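Long-range contacts in fiber (Human adenovirus 35, PDB 2QLK), which probably attaches the virus to the host cell, its trimeric fibre knob recognising the receptor CD46: residues P32-V37 against I82-Y87; K46-L51 against Y61-G66; C147-S152 against E189-N194; S156-N161 against W183-S188. All coordinates share one frame; numbering follows the deposited sequence.

All four contacts lie in one fibre-knob domain, an antiparallel beta sandwich. Contact 2 is the 45-54/57-66 hairpin of one sheet. Contact 4 pairs strands 157-166 and 177-186 of the other, and contact 3 docks a loop beside strand 142-150, next to 157-166 in that sheet. Contact 1 lays the loop before strand 45-54 against strand 79-88, outermost of its sheet within the chain. Along the chain, contact 2 nests within contact 1 and contact 4 within contact 3, the first pair closing before the second opens. Centres of contacts 3 and 4 are about 8 Å apart, those of 1 and 2 about 10 Å. Leu64 and Trp183 help join the sheets into one core.

Contact 1: residues P32-V37 against I82-Y87; sequences PNCQIV and IQLRLY
Ile36 and Ile82 mark the nearest backbone approach, their CA atoms 6.4 Å apart, and no strand pairing follows from it: the irregular chain of 32-37 passes alongside strand 82-87. The strand lies at the edge of its sheet within the chain, in the antiparallel beta sandwich of the fibre knob, and 32-37 belongs to the long loop that precedes strand 45-54. Side chains do most of the joining. Leu84 pushes its CD1 methyl into the loop backbone, 3.8 Å from Gln35 O and 4.0 Å from Cys34 CB. Its torsions, chi1 -107° and chi2 7°, lie far from the staggered positions, which may reflect strain or uncertain placement. Cys34 turns SG between its own backbone N and carbonyl carbon (chi1 59°), which sets the sulphur 4.1 Å from both methyls of Leu84. Further along, Ile36 crosses Ile82 at a slant, and CG2 of Ile36 rests 4.2 Å from CG2 of Ile82. Behind these residues Leu64 of strand 57-66 touches Cys34, Ile82 and Leu84, so the cluster belongs to the core between the sheets. The loop is also held by a classic beta bulge, in which Asn33 and Cys34 both face Gly45, and the Asp44 carboxylate accepts from Ile36 N through OD1 and from Val37 N through OD2. A single water supplies the polar link between the segments: it donates to Ile36 O at 3.0 Å and accepts from Gln83 N at 2.9 Å.

Contact 2: residues K46-L51 against Y61-G66; sequences KLTLVL and YVSLVG
Val65 O receives the N-H of Lys46 at 2.6 Å, the shortest of six backbone bonds here and nearly straight at 167°. Lys46 O takes the return bond from Val65 N at 2.8 Å, and the same two-way exchange recurs at Thr48 with Ser63 and at Val50 with Tyr61. Tyr61 O accepts from Val50 N at 2.9 Å and also has a CA-H...O contact from Leu49, whose CA is 3.3 Å away. On the face carrying Leu47, Leu49, Val62 and Leu64, methyls pack both within the non-hydrogen-bonded pairs and diagonally between them. Leu47, its CG anti to the backbone N (chi1 172°), reaches diagonally past its partner Leu64 and sets CD1 3.6 Å from Val62 CG2. Leu49, the direct cross-strand partner of Val62, puts CD1 4.1 Å from Val62 CB. Phe181 and Trp183 of the opposing sheet cover this layer. The reverse face holds Thr48, Val50 and Tyr61 and meets the second subunit: Tyr61 OH is hydrogen-bonded to Tyr130 OH of that subunit, while Val50 packs on its Leu57 and Thr48 on its Ile208. One face thus packs into the core, and the Thr48, Val50 and Tyr61 part of the other meets a neighbouring subunit, in a regular antiparallel beta hairpin of the fibre-knob sandwich.

Contact 3: residues C147-S152 against E189-N194; sequences CYYMTS and ESPESN
Glu192 makes this a polar docking of loop on turn: from the long connection between strands 177-186 and 203-208, its carboxylate reaches the end of strand 142-150 and the turn that follows, about 20 Å from the centre of the chain to the centre of the contact. The side chain, bent at chi2 (-92°), places the carboxylate between Tyr149 OH and Ser152 N. OE2 is held by two donors. Tyr149 OH gives its proton to Glu192 OE2 at 2.7 Å on the anti side, whereas Ser152 N reaches OE2 at 2.7 Å on the syn side, with 159° at the hydrogen. The two donors come from opposite faces of the carboxylate plane, and the tyrosine ring stands 66° from that plane, with OE2 at its edge, near the ring plane. Such a grip would favour the charged form of the acid. Ser152 OG is modelled 2.4 Å from Glu192 OE1, too short for its exact position to be trusted. One residue earlier, Pro191 turns CB to the Tyr149 ring, 4.1 Å from CD2, and its carbonyl O lies 3.8 Å from Thr151 CG2. Phe75 packs edge-to-face with Tyr149 and also pairs through its backbone with Glu192, while the Thr151 hydroxyl bonds to Asp154 within the turn. A largely buried glutamate, clasped by a tyrosine hydroxyl and a backbone N-H, therefore pins the loop after strand 177-186 to the end of strand 142-150 and the turn leading to strand 157-166 of the fibre knob.

Contact 4: residues S156-N161 against W183-S188; sequences SLFPLN and WNLNAS
Leu160 and Leu185 form the tight part of this contact, where strands 157-166 and 177-186 pair as an antiparallel hairpin in one sheet of the fibre-knob sandwich. CD2 of Leu160 sits 3.7 Å from CB of Leu185, the two side chains lying oblique to each other, and Leu160 CD1 lies 4.3 Å from Trp183 CD1, approaching the indole obliquely. Beside them the backbones of Asn161 and Asn184 make the hydrogen-bonded pair: Asn184 N donates to Asn161 O at 2.8 Å, and Asn161 N returns a bond to Asn184 O at 3.0 Å. Trp183 then continues inward to Val62 and Leu64 of the facing sheet. The short strand segments run at 134°, well off antiparallel, and toward the other end the chains part, CA atoms of Phe158 and Ala187 standing 7.8 Å apart. Phe158 bridges part of the gap, its CG anti to the carbonyl carbon (chi1 -83°), and takes Ala187 CB against its edge, 3.8 Å from CE2. Near exposed Pro159 and Asn186 a water lies between the backbones: its bond to Pro159 O is doubtfully short, that to Asn184 O weak, and it accepts from Asn186 N at 3.0 Å.

Contact 1: residues P32-V37 against I82-Y87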
loop_
_atom_site.group_PDB
_atom_site.type_symbol
_atom_site.label_atom_id
_atom_site.label_comp_id
_atom_site.label_asym_id
_atom_site.label_seq_id
_atom_site.Cartn_x
_atom_site.Cartn_y
_atom_site.Cartn_z
ATOM N N PRO A 32 19.285 -16.137 9.964
ATOM C CA PRO A 32 19.962 -15.130 9.131
ATOM C C PRO A 32 19.959 -15.762 7.738
ATOM O O PRO A 32 20.431 -16.904 7.577
ATOM C CB PRO A 32 21.359 -15.061 9.735
ATOM C CG PRO A 32 21.094 -15.324 11.219
ATOM C CD PRO A 32 20.032 -16.415 11.205
ATOM N N ASN A 33 19.422 -15.043 6.747
ATOM C CA ASN A 33 19.293 -15.586 5.407
ATOM C C ASN A 33 19.804 -14.722 4.252
ATOM O O ASN A 33 19.705 -15.130 3.095
ATOM C CB ASN A 33 17.823 -15.954 5.167
ATOM C CG ASN A 33 16.902 -14.750 5.309
ATOM O OD1 ASN A 33 17.374 -13.620 5.423
ATOM N ND2 ASN A 33 15.600 -14.985 5.284
ATOM N N CYS A 34 20.336 -13.535 4.539
ATOM C CA CYS A 34 20.864 -12.702 3.458
ATOM C C CYS A 34 22.167 -12.025 3.845
ATOM O O CYS A 34 22.551 -12.032 5.000
ATOM C CB CYS A 34 19.825 -11.666 3.013
ATOM S SG CYS A 34 19.284 -10.570 4.299
ATOM N N GLN A 35 22.852 -11.442 2.877
ATOM C CA GLN A 35 24.125 -10.795 3.156
ATOM C C GLN A 35 24.060 -9.335 2.762
ATOM O O GLN A 35 23.960 -8.990 1.586
ATOM C CB GLN A 35 25.256 -11.526 2.402
ATOM C CG GLN A 35 25.229 -13.036 2.662
ATOM C CD GLN A 35 26.421 -13.809 2.108
ATOM O OE1 GLN A 35 26.853 -13.595 0.976
ATOM N NE2 GLN A 35 26.939 -14.738 2.911
ATOM N N ILE A 36 24.115 -8.486 3.772
ATOM C CA ILE A 36 24.049 -7.047 3.585
ATOM C C ILE A 36 25.423 -6.458 3.316
ATOM O O ILE A 36 25.576 -5.592 2.457
ATOM C CB ILE A 36 23.425 -6.379 4.837
ATOM C CG1 ILE A 36 21.932 -6.736 4.890
ATOM C CG2 ILE A 36 23.610 -4.850 4.796
ATOM C CD1 ILE A 36 21.323 -6.590 6.252
ATOM N N VAL A 37 26.415 -6.923 4.061
ATOM C CA VAL A 37 27.778 -6.446 3.906
ATOM C C VAL A 37 28.465 -7.306 2.851
ATOM O O VAL A 37 28.470 -8.533 2.963
ATOM C CB VAL A 37 28.534 -6.553 5.253
ATOM C CG1 VAL A 37 30.006 -6.240 5.071
ATOM C CG2 VAL A 37 27.896 -5.605 6.259
ATOM N N ILE A 82 21.212 -0.073 1.849
ATOM C CA ILE A 82 21.190 -1.505 1.964
ATOM C C ILE A 82 20.541 -1.983 0.688
ATOM O O ILE A 82 19.511 -1.445 0.264
ATOM C CB ILE A 82 20.364 -1.924 3.150
ATOM C CG1 ILE A 82 21.063 -1.438 4.432
ATOM C CG2 ILE A 82 20.098 -3.439 3.089
ATOM C CD1 ILE A 82 20.283 -1.680 5.710
ATOM N N GLN A 83 21.159 -2.970 0.058
ATOM C CA GLN A 83 20.640 -3.522 -1.179
ATOM C C GLN A 83 20.578 -5.033 -1.087
ATOM O O GLN A 83 21.488 -5.675 -0.578
ATOM C CB GLN A 83 21.536 -3.126 -2.349
ATOM C CG GLN A 83 20.961 -3.540 -3.700
ATOM C CD GLN A 83 21.895 -3.229 -4.856
ATOM O OE1 GLN A 83 22.846 -3.970 -5.115
ATOM N NE2 GLN A 83 21.630 -2.117 -5.555
ATOM N N LEU A 84 19.497 -5.610 -1.583
ATOM C CA LEU A 84 19.349 -7.057 -1.544
ATOM C C LEU A 84 18.847 -7.455 -2.916
ATOM O O LEU A 84 17.768 -7.029 -3.340
ATOM C CB LEU A 84 18.341 -7.459 -0.458
ATOM C CG LEU A 84 18.722 -8.121 0.879
ATOM C CD1 LEU A 84 20.250 -8.202 1.100
ATOM C CD2 LEU A 84 18.038 -7.375 2.003
ATOM N N ARG A 85 19.628 -8.264 -3.616
ATOM C CA ARG A 85 19.252 -8.715 -4.952
ATOM C C ARG A 85 18.816 -10.174 -4.991
ATOM O O ARG A 85 19.508 -11.062 -4.473
ATOM C CB ARG A 85 20.420 -8.548 -5.906
ATOM C CG ARG A 85 21.004 -7.149 -5.981
ATOM C CD ARG A 85 22.413 -7.232 -6.564
ATOM N NE ARG A 85 23.232 -8.162 -5.781
ATOM C CZ ARG A 85 24.281 -8.836 -6.248
ATOM N NH1 ARG A 85 24.667 -8.700 -7.515
ATOM N NH2 ARG A 85 24.940 -9.666 -5.444
ATOM N N LEU A 86 17.668 -10.424 -5.611
ATOM C CA LEU A 86 17.168 -11.769 -5.763
ATOM C C LEU A 86 17.176 -12.092 -7.253
ATOM O O LEU A 86 16.625 -11.343 -8.051
ATOM C CB LEU A 86 15.746 -11.898 -5.234
ATOM C CG LEU A 86 15.384 -11.464 -3.812
ATOM C CD1 LEU A 86 14.266 -12.368 -3.282
ATOM C CD2 LEU A 86 16.569 -11.532 -2.925
ATOM N N TYR A 87 17.817 -13.196 -7.632
ATOM C CA TYR A 87 17.835 -13.587 -9.040
ATOM C C TYR A 87 17.154 -14.950 -9.124
ATOM O O TYR A 87 17.414 -15.836 -8.301
ATOM C CB TYR A 87 19.265 -13.658 -9.570
ATOM C CG TYR A 87 20.021 -12.343 -9.539
ATOM C CD1 TYR A 87 19.630 -11.270 -10.333
ATOM C CD2 TYR A 87 21.141 -12.177 -8.722
ATOM C CE1 TYR A 87 20.344 -10.055 -10.316
ATOM C CE2 TYR A 87 21.866 -10.974 -8.699
ATOM C CZ TYR A 87 21.461 -9.921 -9.499
ATOM O OH TYR A 87 22.187 -8.744 -9.500
HETATM O O HOH W 1 23.712 -3.705 1.121
#

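Contact 2: residues K46-L51 against Y61-G66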
loop_
_atom_site.group_PDB
_atom_site.type_symbol
_atom_site.label_atom_id
_atom_site.label_comp_id
_atom_site.label_asym_id
_atom_site.label_seq_id
_atom_site.Cartn_x
_atom_site.Cartn_y
_atom_site.Cartn_z
ATOM N N LYS A 46 18.201 -10.683 8.433
ATOM C CA LYS A 46 17.013 -11.531 8.365
ATOM C C LYS A 46 15.939 -10.846 7.545
ATOM O O LYS A 46 15.316 -9.890 7.984
ATOM C CB LYS A 46 16.476 -11.824 9.761
ATOM C CG LYS A 46 17.435 -12.620 10.617
ATOM C CD LYS A 46 16.966 -12.677 12.071
ATOM C CE LYS A 46 17.803 -13.679 12.887
ATOM N NZ LYS A 46 17.513 -13.620 14.365
ATOM N N LEU A 47 15.743 -11.338 6.342
ATOM C CA LEU A 47 14.754 -10.784 5.453
ATOM C C LEU A 47 13.473 -11.605 5.465
ATOM O O LEU A 47 13.488 -12.822 5.258
ATOM C CB LEU A 47 15.329 -10.737 4.044
ATOM C CG LEU A 47 14.313 -10.344 2.962
ATOM C CD1 LEU A 47 14.168 -8.790 2.925
ATOM C CD2 LEU A 47 14.784 -10.892 1.589
ATOM N N THR A 48 12.366 -10.933 5.740
ATOM C CA THR A 48 11.046 -11.564 5.729
ATOM C C THR A 48 10.372 -11.025 4.469
ATOM O O THR A 48 10.075 -9.821 4.352
ATOM C CB THR A 48 10.194 -11.158 6.946
ATOM O OG1 THR A 48 10.832 -11.611 8.147
ATOM C CG2 THR A 48 8.771 -11.745 6.843
ATOM N N LEU A 49 10.150 -11.918 3.523
ATOM C CA LEU A 49 9.522 -11.570 2.280
ATOM C C LEU A 49 8.375 -12.534 2.088
ATOM O O LEU A 49 8.571 -13.744 2.184
ATOM C CB LEU A 49 10.500 -11.752 1.132
ATOM C CG LEU A 49 9.918 -11.625 -0.274
ATOM C CD1 LEU A 49 9.438 -10.185 -0.549
ATOM C CD2 LEU A 49 11.010 -12.012 -1.249
ATOM N N VAL A 50 7.186 -11.997 1.839
ATOM C CA VAL A 50 6.019 -12.793 1.596
ATOM C C VAL A 50 5.414 -12.356 0.259
ATOM O O VAL A 50 5.079 -11.190 0.067
ATOM C CB VAL A 50 5.033 -12.620 2.729
ATOM C CG1 VAL A 50 3.869 -13.617 2.570
ATOM C CG2 VAL A 50 5.758 -12.842 4.064
ATOM N N LEU A 51 5.308 -13.301 -0.671
ATOM C CA LEU A 51 4.736 -13.062 -1.987
ATOM C C LEU A 51 3.476 -13.922 -2.131
ATOM O O LEU A 51 3.522 -15.146 -1.978
ATOM C CB LEU A 51 5.739 -13.435 -3.074
ATOM C CG LEU A 51 7.082 -12.710 -3.071
ATOM C CD1 LEU A 51 8.014 -13.331 -4.075
ATOM C CD2 LEU A 51 6.845 -11.229 -3.452
ATOM N N TYR A 61 5.048 -8.354 0.758
ATOM C CA TYR A 61 5.340 -7.802 2.068
ATOM C C TYR A 61 6.823 -8.014 2.328
ATOM O O TYR A 61 7.358 -9.134 2.206
ATOM C CB TYR A 61 4.459 -8.516 3.089
ATOM C CG TYR A 61 4.701 -8.244 4.540
ATOM C CD1 TYR A 61 5.912 -8.604 5.140
ATOM C CD2 TYR A 61 3.699 -7.723 5.339
ATOM C CE1 TYR A 61 6.114 -8.462 6.511
ATOM C CE2 TYR A 61 3.888 -7.561 6.724
ATOM C CZ TYR A 61 5.094 -7.938 7.295
ATOM O OH TYR A 61 5.288 -7.835 8.644
ATOM N N VAL A 62 7.515 -6.948 2.703
ATOM C CA VAL A 62 8.923 -7.085 2.942
ATOM C C VAL A 62 9.441 -6.283 4.133
ATOM O O VAL A 62 9.160 -5.096 4.277
ATOM C CB VAL A 62 9.728 -6.745 1.633
ATOM C CG1 VAL A 62 9.579 -5.258 1.259
ATOM C CG2 VAL A 62 11.221 -7.122 1.809
ATOM N N SER A 63 10.185 -6.952 5.004
ATOM C CA SER A 63 10.774 -6.276 6.154
ATOM C C SER A 63 12.108 -6.939 6.387
ATOM O O SER A 63 12.307 -8.115 6.047
ATOM C CB SER A 63 9.905 -6.358 7.425
ATOM O OG SER A 63 9.841 -7.674 7.905
ATOM N N LEU A 64 13.026 -6.162 6.952
ATOM C CA LEU A 64 14.372 -6.612 7.195
ATOM C C LEU A 64 14.798 -6.419 8.639
ATOM O O LEU A 64 14.437 -5.435 9.264
ATOM C CB LEU A 64 15.305 -5.827 6.263
ATOM C CG LEU A 64 16.799 -6.129 6.216
ATOM C CD1 LEU A 64 17.036 -7.633 5.956
ATOM C CD2 LEU A 64 17.411 -5.309 5.103
ATOM N N VAL A 65 15.549 -7.372 9.164
ATOM C CA VAL A 65 16.100 -7.280 10.534
ATOM C C VAL A 65 17.630 -7.559 10.464
ATOM O O VAL A 65 18.084 -8.523 9.834
ATOM C CB VAL A 65 15.425 -8.304 11.495
ATOM C CG1 VAL A 65 16.157 -8.303 12.870
ATOM C CG2 VAL A 65 13.936 -7.942 11.693
ATOM N N GLY A 66 18.427 -6.715 11.093
ATOM C CA GLY A 66 19.869 -6.920 11.024
ATOM C C GLY A 66 20.383 -7.779 12.167
ATOM O O GLY A 66 19.895 -7.643 13.294
#

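Contact 3: residues C147-S152 against E189-N194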
loop_
_atom_site.group_PDB
_atom_site.type_symbol
_atom_site.label_atom_id
_atom_site.label_comp_id
_atom_site.label_asym_id
_atom_site.label_seq_id
_atom_site.Cartn_x
_atom_site.Cartn_y
_atom_site.Cartn_z
ATOM N N CYS A 147 9.299 3.522 3.991
ATOM C CA CYS A 147 8.991 2.693 5.132
ATOM C C CYS A 147 9.810 3.355 6.241
ATOM O O CYS A 147 10.492 4.362 5.997
ATOM C CB CYS A 147 9.337 1.207 4.947
ATOM S SG CYS A 147 11.013 0.836 4.598
ATOM N N TYR A 148 9.758 2.798 7.438
ATOM C CA TYR A 148 10.405 3.447 8.561
ATOM C C TYR A 148 11.282 2.650 9.481
ATOM O O TYR A 148 11.180 1.431 9.593
ATOM C CB TYR A 148 9.334 4.130 9.436
ATOM C CG TYR A 148 8.390 5.025 8.682
ATOM C CD1 TYR A 148 7.376 4.482 7.875
ATOM C CD2 TYR A 148 8.567 6.414 8.688
ATOM C CE1 TYR A 148 6.583 5.293 7.088
ATOM C CE2 TYR A 148 7.786 7.235 7.903
ATOM C CZ TYR A 148 6.800 6.675 7.103
ATOM O OH TYR A 148 6.031 7.480 6.304
ATOM N N TYR A 149 12.147 3.382 10.170
ATOM C CA TYR A 149 13.022 2.810 11.176
ATOM C C TYR A 149 12.627 3.505 12.485
ATOM O O TYR A 149 12.542 4.734 12.549
ATOM C CB TYR A 149 14.492 3.122 10.900
ATOM C CG TYR A 149 15.376 2.635 12.020
ATOM C CD1 TYR A 149 15.486 1.277 12.282
ATOM C CD2 TYR A 149 16.050 3.528 12.858
ATOM C CE1 TYR A 149 16.235 0.799 13.348
ATOM C CE2 TYR A 149 16.827 3.058 13.948
ATOM C CZ TYR A 149 16.906 1.686 14.175
ATOM O OH TYR A 149 17.675 1.167 15.203
ATOM N N MET A 150 12.396 2.703 13.514
ATOM C CA MET A 150 12.036 3.169 14.850
ATOM C C MET A 150 13.318 3.121 15.712
ATOM O O MET A 150 13.919 2.052 15.897
ATOM C CB MET A 150 10.955 2.234 15.411
ATOM C CG MET A 150 10.373 2.603 16.755
ATOM S SD MET A 150 8.831 1.664 17.034
ATOM C CE MET A 150 7.666 2.958 16.856
ATOM N N THR A 151 13.756 4.271 16.216
ATOM C CA THR A 151 14.989 4.311 17.024
ATOM C C THR A 151 14.800 3.564 18.327
ATOM O O THR A 151 13.700 3.503 18.875
ATOM C CB THR A 151 15.426 5.740 17.358
ATOM O OG1 THR A 151 14.627 6.250 18.432
ATOM C CG2 THR A 151 15.254 6.625 16.143
ATOM N N SER A 152 15.900 3.006 18.808
ATOM C CA SER A 152 15.931 2.213 20.015
ATOM C C SER A 152 15.790 3.022 21.299
ATOM O O SER A 152 15.455 2.463 22.332
ATOM C CB SER A 152 17.242 1.440 20.070
ATOM O OG SER A 152 18.320 2.352 20.205
ATOM N N GLU A 189 20.454 13.917 11.052
ATOM C CA GLU A 189 21.119 13.413 12.242
ATOM C C GLU A 189 21.147 11.893 12.169
ATOM O O GLU A 189 20.392 11.286 11.404
ATOM C CB GLU A 189 20.373 13.865 13.502
ATOM C CG GLU A 189 20.999 13.386 14.816
ATOM C CD GLU A 189 22.367 14.005 15.101
ATOM O OE1 GLU A 189 22.442 15.246 15.248
ATOM O OE2 GLU A 189 23.366 13.251 15.184
ATOM N N SER A 190 22.024 11.274 12.950
ATOM C CA SER A 190 22.110 9.822 12.957
ATOM C C SER A 190 21.009 9.265 13.855
ATOM O O SER A 190 20.809 9.727 14.983
ATOM C CB SER A 190 23.487 9.366 13.455
ATOM O OG SER A 190 23.715 9.790 14.782
ATOM N N PRO A 191 20.261 8.267 13.360
ATOM C CA PRO A 191 19.202 7.738 14.226
ATOM C C PRO A 191 19.694 7.061 15.506
ATOM O O PRO A 191 18.998 7.083 16.516
ATOM C CB PRO A 191 18.417 6.799 13.296
ATOM C CG PRO A 191 19.344 6.493 12.190
ATOM C CD PRO A 191 20.139 7.755 11.986
ATOM N N GLU A 192 20.886 6.467 15.479
ATOM C CA GLU A 192 21.406 5.816 16.679
ATOM C C GLU A 192 22.833 6.252 17.011
ATOM O O GLU A 192 23.595 6.631 16.135
ATOM C CB GLU A 192 21.387 4.296 16.520
ATOM C CG GLU A 192 20.025 3.713 16.202
ATOM C CD GLU A 192 19.240 3.298 17.443
ATOM O OE1 GLU A 192 19.749 3.475 18.578
ATOM O OE2 GLU A 192 18.113 2.787 17.269
ATOM N N SER A 193 23.180 6.180 18.292
ATOM C CA SER A 193 24.516 6.534 18.753
ATOM C C SER A 193 25.349 5.263 18.893
ATOM O O SER A 193 26.576 5.314 18.922
ATOM C CB SER A 193 24.433 7.249 20.099
ATOM O OG SER A 193 23.723 6.460 21.035
ATOM N N ASN A 194 24.681 4.119 18.987
ATOM C CA ASN A 194 25.394 2.856 19.109
ATOM C C ASN A 194 24.581 1.669 18.609
ATOM O O ASN A 194 23.412 1.804 18.245
ATOM C CB ASN A 194 25.814 2.614 20.558
ATOM C CG ASN A 194 26.944 1.601 20.671
ATOM O OD1 ASN A 194 27.299 1.163 21.766
ATOM N ND2 ASN A 194 27.523 1.232 19.532
#

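Contact 4: residues S156-N161 against W183-S188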
loop_
_atom_site.group_PDB
_atom_site.type_symbol
_atom_site.label_atom_id
_atom_site.label_comp_id
_atom_site.label_asym_id
_atom_site.label_seq_id
_atom_site.Cartn_x
_atom_site.Cartn_y
_atom_site.Cartn_z
ATOM N N SER A 156 11.623 7.184 17.989
ATOM C CA SER A 156 11.167 8.054 16.929
ATOM C C SER A 156 11.337 7.339 15.585
ATOM O O SER A 156 12.108 6.385 15.456
ATOM C CB SER A 156 11.928 9.379 16.953
ATOM O OG SER A 156 13.319 9.188 16.846
ATOM N N LEU A 157 10.585 7.805 14.601
ATOM C CA LEU A 157 10.593 7.236 13.271
ATOM C C LEU A 157 11.428 7.977 12.262
ATOM O O LEU A 157 11.313 9.198 12.087
ATOM C CB LEU A 157 9.169 7.142 12.727
ATOM C CG LEU A 157 8.230 6.190 13.472
ATOM C CD1 LEU A 157 6.874 6.148 12.778
ATOM C CD2 LEU A 157 8.852 4.807 13.504
ATOM N N PHE A 158 12.293 7.234 11.599
ATOM C CA PHE A 158 13.089 7.832 10.548
ATOM C C PHE A 158 12.579 7.232 9.244
ATOM O O PHE A 158 12.508 6.011 9.108
ATOM C CB PHE A 158 14.575 7.497 10.730
ATOM C CG PHE A 158 15.294 8.400 11.696
ATOM C CD1 PHE A 158 15.016 8.356 13.057
ATOM C CD2 PHE A 158 16.282 9.280 11.236
ATOM C CE1 PHE A 158 15.716 9.169 13.959
ATOM C CE2 PHE A 158 16.996 10.102 12.136
ATOM C CZ PHE A 158 16.712 10.042 13.500
ATOM N N PRO A 159 12.204 8.078 8.270
ATOM C CA PRO A 159 11.729 7.490 7.023
ATOM C C PRO A 159 12.895 6.900 6.226
ATOM O O PRO A 159 14.033 7.396 6.271
ATOM C CB PRO A 159 11.064 8.676 6.303
ATOM C CG PRO A 159 11.871 9.850 6.798
ATOM C CD PRO A 159 12.021 9.540 8.267
ATOM N N LEU A 160 12.598 5.821 5.526
ATOM C CA LEU A 160 13.574 5.123 4.691
ATOM C C LEU A 160 12.971 5.089 3.309
ATOM O O LEU A 160 11.794 4.743 3.140
ATOM C CB LEU A 160 13.806 3.685 5.181
ATOM C CG LEU A 160 14.424 3.479 6.583
ATOM C CD1 LEU A 160 14.553 1.960 6.912
ATOM C CD2 LEU A 160 15.808 4.137 6.610
ATOM N N ASN A 161 13.753 5.500 2.320
ATOM C CA ASN A 161 13.257 5.467 0.961
ATOM C C ASN A 161 13.462 4.040 0.559
ATOM O O ASN A 161 14.512 3.468 0.847
ATOM C CB ASN A 161 14.089 6.368 0.064
ATOM C CG ASN A 161 14.124 7.792 0.561
ATOM O OD1 ASN A 161 13.116 8.499 0.524
ATOM N ND2 ASN A 161 15.282 8.220 1.050
ATOM N N TRP A 183 17.004 -0.043 0.426
ATOM C CA TRP A 183 16.555 0.900 1.456
ATOM C C TRP A 183 17.633 1.969 1.591
ATOM O O TRP A 183 18.821 1.662 1.626
ATOM C CB TRP A 183 16.411 0.235 2.817
ATOM C CG TRP A 183 15.301 -0.757 2.914
ATOM C CD1 TRP A 183 14.056 -0.542 3.408
ATOM C CD2 TRP A 183 15.358 -2.136 2.538
ATOM N NE1 TRP A 183 13.316 -1.714 3.379
ATOM C CE2 TRP A 183 14.094 -2.709 2.851
ATOM C CE3 TRP A 183 16.357 -2.951 1.968
ATOM C CZ2 TRP A 183 13.802 -4.062 2.616
ATOM C CZ3 TRP A 183 16.067 -4.295 1.740
ATOM C CH2 TRP A 183 14.796 -4.838 2.064
ATOM N N ASN A 184 17.212 3.215 1.708
ATOM C CA ASN A 184 18.141 4.307 1.815
ATOM C C ASN A 184 17.757 5.240 2.959
ATOM O O ASN A 184 16.622 5.724 3.052
ATOM C CB ASN A 184 18.164 5.088 0.508
ATOM C CG ASN A 184 19.157 6.232 0.537
ATOM O OD1 ASN A 184 20.373 6.026 0.407
ATOM N ND2 ASN A 184 18.652 7.445 0.725
ATOM N N LEU A 185 18.716 5.483 3.831
ATOM C CA LEU A 185 18.516 6.396 4.942
ATOM C C LEU A 185 19.263 7.694 4.590
ATOM O O LEU A 185 20.455 7.675 4.294
ATOM C CB LEU A 185 19.104 5.829 6.234
ATOM C CG LEU A 185 19.198 6.953 7.297
ATOM C CD1 LEU A 185 17.789 7.335 7.831
ATOM C CD2 LEU A 185 20.107 6.519 8.422
ATOM N N ASN A 186 18.571 8.819 4.635
ATOM C CA ASN A 186 19.219 10.086 4.341
ATOM C C ASN A 186 18.678 11.105 5.322
ATOM O O ASN A 186 17.732 11.813 5.013
ATOM C CB ASN A 186 18.932 10.499 2.893
ATOM C CG ASN A 186 19.572 11.820 2.526
ATOM O OD1 ASN A 186 19.117 12.881 2.951
ATOM N ND2 ASN A 186 20.640 11.764 1.741
ATOM N N ALA A 187 19.290 11.171 6.502
ATOM C CA ALA A 187 18.853 12.070 7.567
ATOM C C ALA A 187 19.844 13.171 7.936
ATOM O O ALA A 187 21.014 13.100 7.595
ATOM C CB ALA A 187 18.524 11.252 8.818
ATOM N N SER A 188 19.357 14.181 8.651
ATOM C CA SER A 188 20.176 15.304 9.093
ATOM C C SER A 188 20.978 14.889 10.313
ATOM O O SER A 188 22.039 15.448 10.591
ATOM C CB SER A 188 19.291 16.478 9.472
ATOM O OG SER A 188 18.346 16.725 8.458
HETATM O O HOH W 2 15.552 8.476 4.630
#